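Side-chain contacts in thermostable carboxypeptidase 1 (Pyrococcus furiosus, PDB 1KA2), which removes amino acids one at a time from the C-terminus of peptides with broad specificity, as a cobalt-dependent metallocarboxypeptidase that works as a homodimer: residues G224-L227 with G228-A231; T242-G245 with I246-R250; H269-G272 with H273-E277; S302-W305 with E306-G310. All coordinates share one frame; numbering follows the deposited sequence.

In the fold
The four contacts spread outward from one metal site. Contact 3 holds the HEXXH part of helix 261-278, with H269 and H273 on the magnesium ion. Contact 4, on helix 295-309, supplies second-shell groups: H269 ND1 lies 2.9 Å from E306 OE1, probably a hydrogen bond, and the S302 side chain comes within about 4 Å of the metal. Contacts 1 and 2 meet through R230 O and V249 N, 2.9 Å apart, probably a hydrogen bond, and both pack on A274 of helix 261-278, contact 1 with F225 CE1 3.9 Å from A274 CB. Their side chains stay farther from the magnesium, about 13 Å for F225 and about 10 Å for E243, and both contacts reach the second subunit.

Contact 1 (G224-L227 with G228-A231); sequences GFPL and GTRA
F225 lays one face of its ring over the methyl of A231. With CG anti to the backbone N (chi1 -167°), the ring is swung to where CB of A231 sits 3.9 Å from its centroid and 27° off the normal, a CH-pi contact displaced toward the rim, with F225 CZ the closest ring atom to A231 CB at 3.5 Å. P226, the centre of an inverse gamma turn, contributes its carbonyl: R230 N reaches P226 O at 3.0 Å in a nearly straight bond (169°), while the N-H groups of T229 and A231 add only weak bonds to the same oxygen. Its ring is used as well. P226 CB is pressed against T229 CG2 at 3.2 Å, tighter than usual for two carbons, and P226 CG lies 3.9 Å from R230 CB. L227 closes the loop by its backbone. It forms a single bridge with A231 (CA-CA 4.8 Å), and its CA-H points at A231 O (L227 CA to A231 O 3.4 Å); A231 O also accepts from G228 N at 2.9 Å. G228 has a positive phi, and a side chain there would collide with L227 O. The polar ends of the loop lead elsewhere, T229 OG1 to E41 of the second subunit and R230 NH2 to E282. In the fold, the loop starts at G224, the C-prime residue of the Schellman motif ending helix 209-223, rests F225 and P226 on helix 261-278, and delivers A231 into strand 231-235.

Contact 2 (T242-G245 with I246-R250); sequences TEFG and IRDVR
F244 crosses the R250 side chain at about a right angle, ring and guanidinium planes 49° apart, though how closely the two approach is doubtful in the model. D248 crosses the ring obliquely, its OD2 3.5 Å from F244 CD1. R250 grips this carboxylate side-on, NE to D248 OD1 at 2.9 Å, close to the guanidinium plane, and NH2 to the syn lone pair of D248 OD2 at 3.0 Å. The extended arm from CG to NE (chi2 -174°, chi3 -171°) carries the group that far. In the backbone, T242 N donates to R250 O at 2.8 Å in the antiparallel hairpin. A classic beta bulge follows: F244 N and G245 N both donate to D248 O, at 2.9 and 3.1 Å, before the type I turn G245-D248. NH1 of R250 forms a salt bridge with D33 of the second subunit, and W32 of the same chain makes a cation-pi contact with R250. A leucine in place of R250 would probably cost D248 its two-pronged partner and D33 of the second subunit this salt bridge. One guanidinium shared by two carboxylates thus ties the hairpin, with its predicted DXRXT motif, to the dimer interface.

Contact 3 (H269-G272 with H273-E277); sequences HEFG and HALYE. With MG (magnesium ion), chain B.
The chain runs as alpha helix: A274 N donates to E270 O at 3.0 Å and L275 N to F271 O at 2.8 Å, the latter almost straight (175°), while the bond from H273 N to H269 O is weak. One turn apart, H269 and H273 reach the same magnesium ion, H269 NE2 at 2.3 Å and H273 NE2 at 2.1 Å from the metal. They get there by different torsions: CG is anti to the backbone N in H269 (chi1 180°) but anti to the carbonyl carbon in H273. Converging on the metal, the rings meet as an offset edge-to-face pair, the edge of H273 toward the face of H269, with planes 80° apart. Three waters, each 2.2 Å from the magnesium, and E299 complete six ligands. E270, bent at chi2, accepts a hydrogen bond from water 1 through OE2 at 2.6 Å, and brings OE1 to 3.4 Å from H273 CD2; E270 OE1 is hydrogen-bonded to T241 OG1. On the flank turned from the metal, F271 lies alongside L275, with L275 CB over its ring face. Hydrogen bonds outside the helix, of H269 with E306 and between H273 ND1 and H298, are likely to fix how the imidazoles are rotated. This is the HEXXH site with magnesium where the active enzyme carries cobalt. A carboxylate hydrogen-bonded to a metal-bound water is consistent with the predicted role of E270 as proton donor/acceptor, as in other HEXXH metallopeptidases, where the water is activated for attack on the peptide bond.

Contact 4 (S302-W305 with E306-G310); sequences SRFW and ENIIG
E306 OE1 is held by two groups, by R303 NH1 at 2.8 Å in a salt bridge and by a hydrogen bond with ND1 of the metal ligand H269. The R303 side chain, bent at chi2 (-62°), lies alongside E306 with guanidinium and carboxylate only 17° from coplanar. Water 4 bridges the pair, accepting from R303 NH1 at 3.1 Å and donating to E306 OE2 at 2.9 Å. N307 also lies alongside the arginine, its ND2 3.5 Å from R303 CD, while its OD1 is hydrogen-bonded to R311. The apolar side of the turn is built from F304, W305 and the two isoleucines: I309 CD1 stands over the six-membered ring of W305, 4.1 Å from its centroid and 20° off the normal, and I308 CG1 meets F304 CD1 at 3.9 Å. The helix widens to a pi-type turn here, with G310 N donating to W305 O at 2.8 Å. A leucine in place of R303 would probably cost E306 its close salt bridge and leave H269 as the main hold on OE1. The arrangement is consistent with R303 and E306 acting as a second shell that orients this metal ligand and perhaps polarises its imidazole toward the metal.

Contact 1 (G224-L227 with G228-A231)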
loop_
_atom_site.group_PDB
_atom_site.type_symbol
_atom_site.label_atom_id
_atom_site.label_comp_id
_atom_site.label_asym_id
_atom_site.label_seq_id
_atom_site.Cartn_x
_atom_site.Cartn_y
_atom_site.Cartn_z
ATOM N N GLY A 224 -3.828 -7.826 23.397
ATOM C CA GLY A 224 -4.367 -6.486 23.258
ATOM C C GLY A 224 -3.891 -5.804 21.981
ATOM O O GLY A 224 -3.909 -4.574 21.876
ATOM N N PHE A 225 -3.451 -6.609 21.013
ATOM C CA PHE A 225 -2.989 -6.099 19.723
ATOM C C PHE A 225 -4.220 -5.395 19.135
ATOM O O PHE A 225 -5.251 -6.024 18.905
ATOM C CB PHE A 225 -2.531 -7.271 18.847
ATOM C CG PHE A 225 -1.750 -6.860 17.626
ATOM C CD1 PHE A 225 -0.674 -5.989 17.736
ATOM C CD2 PHE A 225 -2.064 -7.380 16.379
ATOM C CE1 PHE A 225 0.086 -5.639 16.624
ATOM C CE2 PHE A 225 -1.312 -7.040 15.257
ATOM C CZ PHE A 225 -0.229 -6.165 15.384
ATOM N N PRO A 226 -4.125 -4.077 18.897
ATOM C CA PRO A 226 -5.222 -3.261 18.358
ATOM C C PRO A 226 -5.590 -3.425 16.877
ATOM O O PRO A 226 -5.418 -2.497 16.082
ATOM C CB PRO A 226 -4.775 -1.842 18.704
ATOM C CG PRO A 226 -3.302 -1.921 18.471
ATOM C CD PRO A 226 -2.914 -3.256 19.098
ATOM N N LEU A 227 -6.121 -4.598 16.529
ATOM C CA LEU A 227 -6.526 -4.915 15.164
ATOM C C LEU A 227 -7.631 -4.016 14.613
ATOM O O LEU A 227 -8.583 -3.681 15.319
ATOM C CB LEU A 227 -7.015 -6.361 15.073
ATOM C CG LEU A 227 -6.052 -7.536 15.234
ATOM C CD1 LEU A 227 -4.817 -7.310 14.360
ATOM C CD2 LEU A 227 -5.669 -7.677 16.676
ATOM N N GLY A 228 -7.503 -3.652 13.336
ATOM C CA GLY A 228 -8.498 -2.816 12.684
ATOM C C GLY A 228 -8.537 -1.377 13.154
ATOM O O GLY A 228 -9.177 -0.528 12.535
ATOM N N THR A 229 -7.847 -1.086 14.249
ATOM C CA THR A 229 -7.827 0.267 14.765
ATOM C C THR A 229 -6.454 0.931 14.561
ATOM O O THR A 229 -6.368 2.064 14.086
ATOM C CB THR A 229 -8.218 0.266 16.263
ATOM O OG1 THR A 229 -8.616 1.584 16.650
ATOM C CG2 THR A 229 -7.048 -0.165 17.132
ATOM N N ARG A 230 -5.388 0.218 14.920
ATOM C CA ARG A 230 -4.023 0.709 14.774
ATOM C C ARG A 230 -3.088 -0.369 14.219
ATOM O O ARG A 230 -1.905 -0.126 14.020
ATOM C CB ARG A 230 -3.491 1.199 16.123
ATOM C CG ARG A 230 -3.993 2.580 16.519
ATOM C CD ARG A 230 -3.578 2.965 17.925
ATOM N NE ARG A 230 -3.116 4.348 17.946
ATOM C CZ ARG A 230 -3.364 5.208 18.925
ATOM N NH1 ARG A 230 -4.079 4.826 19.971
ATOM N NH2 ARG A 230 -2.895 6.443 18.861
ATOM N N ALA A 231 -3.609 -1.560 13.952
ATOM C CA ALA A 231 -2.740 -2.612 13.450
ATOM C C ALA A 231 -3.431 -3.662 12.613
ATOM O O ALA A 231 -4.664 -3.759 12.589
ATOM C CB ALA A 231 -2.016 -3.285 14.625
#

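Contact 2 (T242-G245 with I246-R250)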
loop_
_atom_site.group_PDB
_atom_site.type_symbol
_atom_site.label_atom_id
_atom_site.label_comp_id
_atom_site.label_asym_id
_atom_site.label_seq_id
_atom_site.Cartn_x
_atom_site.Cartn_y
_atom_site.Cartn_z
ATOM N N THR A 242 6.142 -3.696 10.170
ATOM C CA THR A 242 6.335 -2.391 9.545
ATOM C C THR A 242 5.579 -1.343 10.311
ATOM O O THR A 242 4.542 -1.617 10.901
ATOM C CB THR A 242 5.761 -2.265 8.137
ATOM O OG1 THR A 242 5.142 -3.494 7.741
ATOM C CG2 THR A 242 6.836 -1.812 7.183
ATOM N N GLU A 243 6.084 -0.124 10.251
ATOM C CA GLU A 243 5.444 0.989 10.905
ATOM C C GLU A 243 5.123 2.015 9.836
ATOM O O GLU A 243 6.030 2.608 9.263
ATOM C CB GLU A 243 6.379 1.626 11.925
ATOM C CG GLU A 243 7.180 0.642 12.731
ATOM C CD GLU A 243 8.499 0.263 12.080
ATOM O OE1 GLU A 243 9.192 1.169 11.576
ATOM O OE2 GLU A 243 8.854 -0.937 12.095
ATOM N N PHE A 244 3.841 2.193 9.538
ATOM C CA PHE A 244 3.438 3.210 8.576
ATOM C C PHE A 244 3.325 4.480 9.429
ATOM O O PHE A 244 3.464 5.603 8.945
ATOM C CB PHE A 244 2.075 2.868 7.954
ATOM C CG PHE A 244 2.098 1.694 6.999
ATOM C CD1 PHE A 244 0.933 1.302 6.346
ATOM C CD2 PHE A 244 3.266 0.964 6.772
ATOM C CE1 PHE A 244 0.921 0.202 5.481
ATOM C CE2 PHE A 244 3.265 -0.149 5.900
ATOM C CZ PHE A 244 2.083 -0.524 5.259
ATOM N N GLY A 245 3.074 4.271 10.719
ATOM C CA GLY A 245 2.944 5.368 11.661
ATOM C C GLY A 245 2.748 4.830 13.071
ATOM O O GLY A 245 2.710 3.609 13.282
ATOM N N ILE A 246 2.633 5.733 14.040
ATOM C CA ILE A 246 2.423 5.335 15.431
ATOM C C ILE A 246 1.041 4.694 15.584
ATOM O O ILE A 246 0.829 3.833 16.430
ATOM C CB ILE A 246 2.517 6.562 16.376
ATOM C CG1 ILE A 246 3.942 7.122 16.356
ATOM C CG2 ILE A 246 2.106 6.173 17.792
ATOM C CD1 ILE A 246 4.127 8.380 17.206
ATOM N N ARG A 247 0.102 5.116 14.749
ATOM C CA ARG A 247 -1.255 4.598 14.802
ATOM C C ARG A 247 -1.530 3.639 13.656
ATOM O O ARG A 247 -2.691 3.414 13.303
ATOM C CB ARG A 247 -2.261 5.753 14.745
ATOM C CG ARG A 247 -2.130 6.759 15.893
ATOM C CD ARG A 247 -3.110 7.934 15.725
ATOM N NE ARG A 247 -2.946 8.967 16.751
ATOM C CZ ARG A 247 -3.637 10.105 16.777
ATOM N NH1 ARG A 247 -4.533 10.355 15.839
ATOM N NH2 ARG A 247 -3.435 10.991 17.740
ATOM N N ASP A 248 -0.474 3.086 13.063
ATOM C CA ASP A 248 -0.640 2.143 11.961
ATOM C C ASP A 248 0.593 1.253 11.886
ATOM O O ASP A 248 1.547 1.582 11.193
ATOM C CB ASP A 248 -0.820 2.897 10.632
ATOM C CG ASP A 248 -1.281 1.995 9.502
ATOM O OD1 ASP A 248 -1.322 0.765 9.695
ATOM O OD2 ASP A 248 -1.607 2.513 8.407
ATOM N N VAL A 249 0.571 0.131 12.599
ATOM C CA VAL A 249 1.707 -0.789 12.616
ATOM C C VAL A 249 1.213 -2.163 12.198
ATOM O O VAL A 249 0.209 -2.656 12.714
ATOM C CB VAL A 249 2.348 -0.854 14.023
ATOM C CG1 VAL A 249 3.578 -1.766 14.008
ATOM C CG2 VAL A 249 2.729 0.547 14.469
ATOM N N ARG A 250 1.929 -2.788 11.269
ATOM C CA ARG A 250 1.510 -4.070 10.741
ATOM C C ARG A 250 2.544 -5.185 10.813
ATOM O O ARG A 250 3.742 -4.956 10.641
ATOM C CB ARG A 250 1.072 -3.864 9.294
ATOM C CG ARG A 250 0.123 -2.682 9.147
ATOM C CD ARG A 250 -0.451 -2.533 7.743
ATOM N NE ARG A 250 -1.181 -1.278 7.617
ATOM C CZ ARG A 250 -1.741 -0.843 6.490
ATOM N NH1 ARG A 250 -1.658 -1.561 5.368
ATOM N NH2 ARG A 250 -2.391 0.315 6.490
#

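Contact 3 (H269-G272 with H273-E277)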
loop_
_atom_site.group_PDB
_atom_site.type_symbol
_atom_site.label_atom_id
_atom_site.label_comp_id
_atom_site.label_asym_id
_atom_site.label_seq_id
_atom_site.Cartn_x
_atom_site.Cartn_y
_atom_site.Cartn_z
ATOM N N HIS A 269 6.765 -13.061 18.150
ATOM C CA HIS A 269 8.038 -12.370 17.899
ATOM C C HIS A 269 7.725 -11.023 17.254
ATOM O O HIS A 269 8.091 -9.974 17.778
ATOM C CB HIS A 269 8.917 -13.197 16.949
ATOM C CG HIS A 269 10.242 -12.565 16.633
ATOM N ND1 HIS A 269 11.350 -12.717 17.439
ATOM C CD2 HIS A 269 10.640 -11.800 15.586
ATOM C CE1 HIS A 269 12.375 -12.079 16.899
ATOM N NE2 HIS A 269 11.972 -11.514 15.774
ATOM N N GLU A 270 7.031 -11.047 16.117
ATOM C CA GLU A 270 6.693 -9.802 15.442
ATOM C C GLU A 270 5.839 -8.890 16.320
ATOM O O GLU A 270 5.976 -7.677 16.263
ATOM C CB GLU A 270 5.984 -10.078 14.109
ATOM C CG GLU A 270 6.837 -10.833 13.062
ATOM C CD GLU A 270 8.276 -10.311 12.932
ATOM O OE1 GLU A 270 8.482 -9.080 12.832
ATOM O OE2 GLU A 270 9.197 -11.148 12.916
ATOM N N PHE A 271 4.953 -9.460 17.133
ATOM C CA PHE A 271 4.137 -8.622 18.011
ATOM C C PHE A 271 5.060 -7.774 18.888
ATOM O O PHE A 271 4.786 -6.590 19.147
ATOM C CB PHE A 271 3.241 -9.482 18.914
ATOM C CG PHE A 271 2.641 -8.721 20.066
ATOM C CD1 PHE A 271 1.533 -7.901 19.877
ATOM C CD2 PHE A 271 3.231 -8.772 21.329
ATOM C CE1 PHE A 271 1.020 -7.134 20.927
ATOM C CE2 PHE A 271 2.729 -8.011 22.388
ATOM C CZ PHE A 271 1.619 -7.186 22.184
ATOM N N GLY A 272 6.151 -8.386 19.348
ATOM C CA GLY A 272 7.096 -7.681 20.199
ATOM C C GLY A 272 7.682 -6.460 19.525
ATOM O O GLY A 272 7.910 -5.428 20.163
ATOM N N HIS A 273 7.947 -6.584 18.228
ATOM C CA HIS A 273 8.478 -5.476 17.451
ATOM C C HIS A 273 7.419 -4.388 17.356
ATOM O O HIS A 273 7.700 -3.204 17.556
ATOM C CB HIS A 273 8.816 -5.921 16.023
ATOM C CG HIS A 273 10.083 -6.704 15.899
ATOM N ND1 HIS A 273 11.315 -6.187 16.239
ATOM C CD2 HIS A 273 10.316 -7.947 15.419
ATOM C CE1 HIS A 273 12.252 -7.077 15.973
ATOM N NE2 HIS A 273 11.671 -8.153 15.475
ATOM N N ALA A 274 6.201 -4.815 17.043
ATOM C CA ALA A 274 5.066 -3.910 16.855
ATOM C C ALA A 274 4.676 -3.093 18.085
ATOM O O ALA A 274 4.530 -1.869 17.997
ATOM C CB ALA A 274 3.862 -4.703 16.346
ATOM N N LEU A 275 4.509 -3.763 19.228
ATOM C CA LEU A 275 4.123 -3.085 20.472
ATOM C C LEU A 275 5.057 -1.909 20.682
ATOM O O LEU A 275 4.638 -0.806 21.042
ATOM C CB LEU A 275 4.219 -4.042 21.669
ATOM C CG LEU A 275 3.868 -3.432 23.038
ATOM C CD1 LEU A 275 2.377 -3.133 23.089
ATOM C CD2 LEU A 275 4.234 -4.386 24.154
ATOM N N TYR A 276 6.333 -2.161 20.434
ATOM C CA TYR A 276 7.374 -1.154 20.560
ATOM C C TYR A 276 7.041 0.095 19.729
ATOM O O TYR A 276 7.054 1.226 20.226
ATOM C CB TYR A 276 8.690 -1.776 20.099
ATOM C CG TYR A 276 9.934 -0.944 20.287
ATOM C CD1 TYR A 276 9.884 0.367 20.769
ATOM C CD2 TYR A 276 11.181 -1.495 20.009
ATOM C CE1 TYR A 276 11.065 1.104 20.974
ATOM C CE2 TYR A 276 12.349 -0.783 20.205
ATOM C CZ TYR A 276 12.300 0.509 20.685
ATOM O OH TYR A 276 13.500 1.183 20.854
ATOM N N GLU A 277 6.746 -0.109 18.456
ATOM C CA GLU A 277 6.424 1.011 17.583
ATOM C C GLU A 277 5.060 1.590 17.945
ATOM O O GLU A 277 4.821 2.791 17.834
ATOM C CB GLU A 277 6.442 0.546 16.132
ATOM C CG GLU A 277 7.823 0.189 15.630
ATOM C CD GLU A 277 8.762 1.387 15.604
ATOM O OE1 GLU A 277 8.271 2.526 15.414
ATOM O OE2 GLU A 277 9.989 1.191 15.759
HETATM MG MG MG B . 12.759 -9.678 14.585
HETATM O O HOH W 1 11.515 -10.014 12.810
HETATM O O HOH W 2 13.942 -8.533 13.181
HETATM O O HOH W 3 14.175 -11.263 13.908
#

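Contact 4 (S302-W305 with E306-G310)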
loop_
_atom_site.group_PDB
_atom_site.type_symbol
_atom_site.label_atom_id
_atom_site.label_comp_id
_atom_site.label_asym_id
_atom_site.label_seq_id
_atom_site.Cartn_x
_atom_site.Cartn_y
_atom_site.Cartn_z
ATOM N N SER A 302 11.234 -8.182 20.520
ATOM C CA SER A 302 10.689 -9.344 19.834
ATOM C C SER A 302 11.051 -10.627 20.586
ATOM O O SER A 302 10.215 -11.514 20.734
ATOM C CB SER A 302 11.218 -9.421 18.398
ATOM O OG SER A 302 12.632 -9.567 18.368
ATOM N N ARG A 303 12.298 -10.725 21.048
ATOM C CA ARG A 303 12.742 -11.919 21.772
ATOM C C ARG A 303 12.144 -11.962 23.169
ATOM O O ARG A 303 11.951 -13.034 23.737
ATOM C CB ARG A 303 14.267 -11.965 21.866
ATOM C CG ARG A 303 14.972 -12.107 20.520
ATOM C CD ARG A 303 14.595 -13.416 19.808
ATOM N NE ARG A 303 15.536 -13.707 18.730
ATOM C CZ ARG A 303 15.427 -14.715 17.873
ATOM N NH1 ARG A 303 14.401 -15.551 17.949
ATOM N NH2 ARG A 303 16.357 -14.894 16.948
ATOM N N PHE A 304 11.844 -10.794 23.729
ATOM C CA PHE A 304 11.234 -10.761 25.048
ATOM C C PHE A 304 9.896 -11.488 24.962
ATOM O O PHE A 304 9.632 -12.415 25.732
ATOM C CB PHE A 304 10.993 -9.324 25.519
ATOM C CG PHE A 304 10.472 -9.237 26.938
ATOM C CD1 PHE A 304 11.351 -9.278 28.018
ATOM C CD2 PHE A 304 9.106 -9.159 27.191
ATOM C CE1 PHE A 304 10.878 -9.244 29.331
ATOM C CE2 PHE A 304 8.619 -9.124 28.506
ATOM C CZ PHE A 304 9.506 -9.167 29.573
ATOM N N TRP A 305 9.051 -11.077 24.016
ATOM C CA TRP A 305 7.747 -11.708 23.870
ATOM C C TRP A 305 7.817 -13.135 23.352
ATOM O O TRP A 305 7.068 -14.010 23.807
ATOM C CB TRP A 305 6.840 -10.865 22.964
ATOM C CG TRP A 305 6.438 -9.605 23.639
ATOM C CD1 TRP A 305 7.170 -8.467 23.741
ATOM C CD2 TRP A 305 5.279 -9.411 24.452
ATOM N NE1 TRP A 305 6.549 -7.578 24.576
ATOM C CE2 TRP A 305 5.383 -8.133 25.028
ATOM C CE3 TRP A 305 4.162 -10.202 24.759
ATOM C CZ2 TRP A 305 4.417 -7.620 25.897
ATOM C CZ3 TRP A 305 3.197 -9.687 25.631
ATOM C CH2 TRP A 305 3.338 -8.410 26.185
ATOM N N GLU A 306 8.713 -13.382 22.408
ATOM C CA GLU A 306 8.829 -14.724 21.843
ATOM C C GLU A 306 9.361 -15.790 22.804
ATOM O O GLU A 306 8.703 -16.805 23.034
ATOM C CB GLU A 306 9.729 -14.708 20.606
ATOM C CG GLU A 306 9.877 -16.081 19.968
ATOM C CD GLU A 306 11.058 -16.151 19.037
ATOM O OE1 GLU A 306 11.779 -15.131 18.939
ATOM O OE2 GLU A 306 11.269 -17.217 18.411
ATOM N N ASN A 307 10.554 -15.561 23.351
ATOM C CA ASN A 307 11.198 -16.540 24.236
ATOM C C ASN A 307 10.930 -16.392 25.734
ATOM O O ASN A 307 10.643 -17.374 26.413
ATOM C CB ASN A 307 12.711 -16.535 23.989
ATOM C CG ASN A 307 13.064 -16.788 22.528
ATOM O OD1 ASN A 307 12.444 -17.620 21.861
ATOM N ND2 ASN A 307 14.069 -16.081 22.032
ATOM N N ILE A 308 11.036 -15.175 26.250
ATOM C CA ILE A 308 10.788 -14.949 27.667
ATOM C C ILE A 308 9.367 -15.353 28.056
ATOM O O ILE A 308 9.156 -16.001 29.075
ATOM C CB ILE A 308 11.003 -13.466 28.035
ATOM C CG1 ILE A 308 12.418 -13.030 27.623
ATOM C CG2 ILE A 308 10.783 -13.254 29.530
ATOM C CD1 ILE A 308 13.546 -13.804 28.311
ATOM N N ILE A 309 8.400 -14.967 27.226
ATOM C CA ILE A 309 6.982 -15.247 27.458
ATOM C C ILE A 309 6.426 -16.406 26.641
ATOM O O ILE A 309 5.812 -17.329 27.188
ATOM C CB ILE A 309 6.120 -14.000 27.156
ATOM C CG1 ILE A 309 6.505 -12.882 28.117
ATOM C CG2 ILE A 309 4.640 -14.333 27.260
ATOM C CD1 ILE A 309 5.646 -11.629 28.027
ATOM N N GLY A 310 6.635 -16.349 25.330
ATOM C CA GLY A 310 6.118 -17.379 24.446
ATOM C C GLY A 310 6.555 -18.814 24.672
ATOM O O GLY A 310 5.816 -19.731 24.333
HETATM O O HOH W 4 13.402 -18.295 16.832
#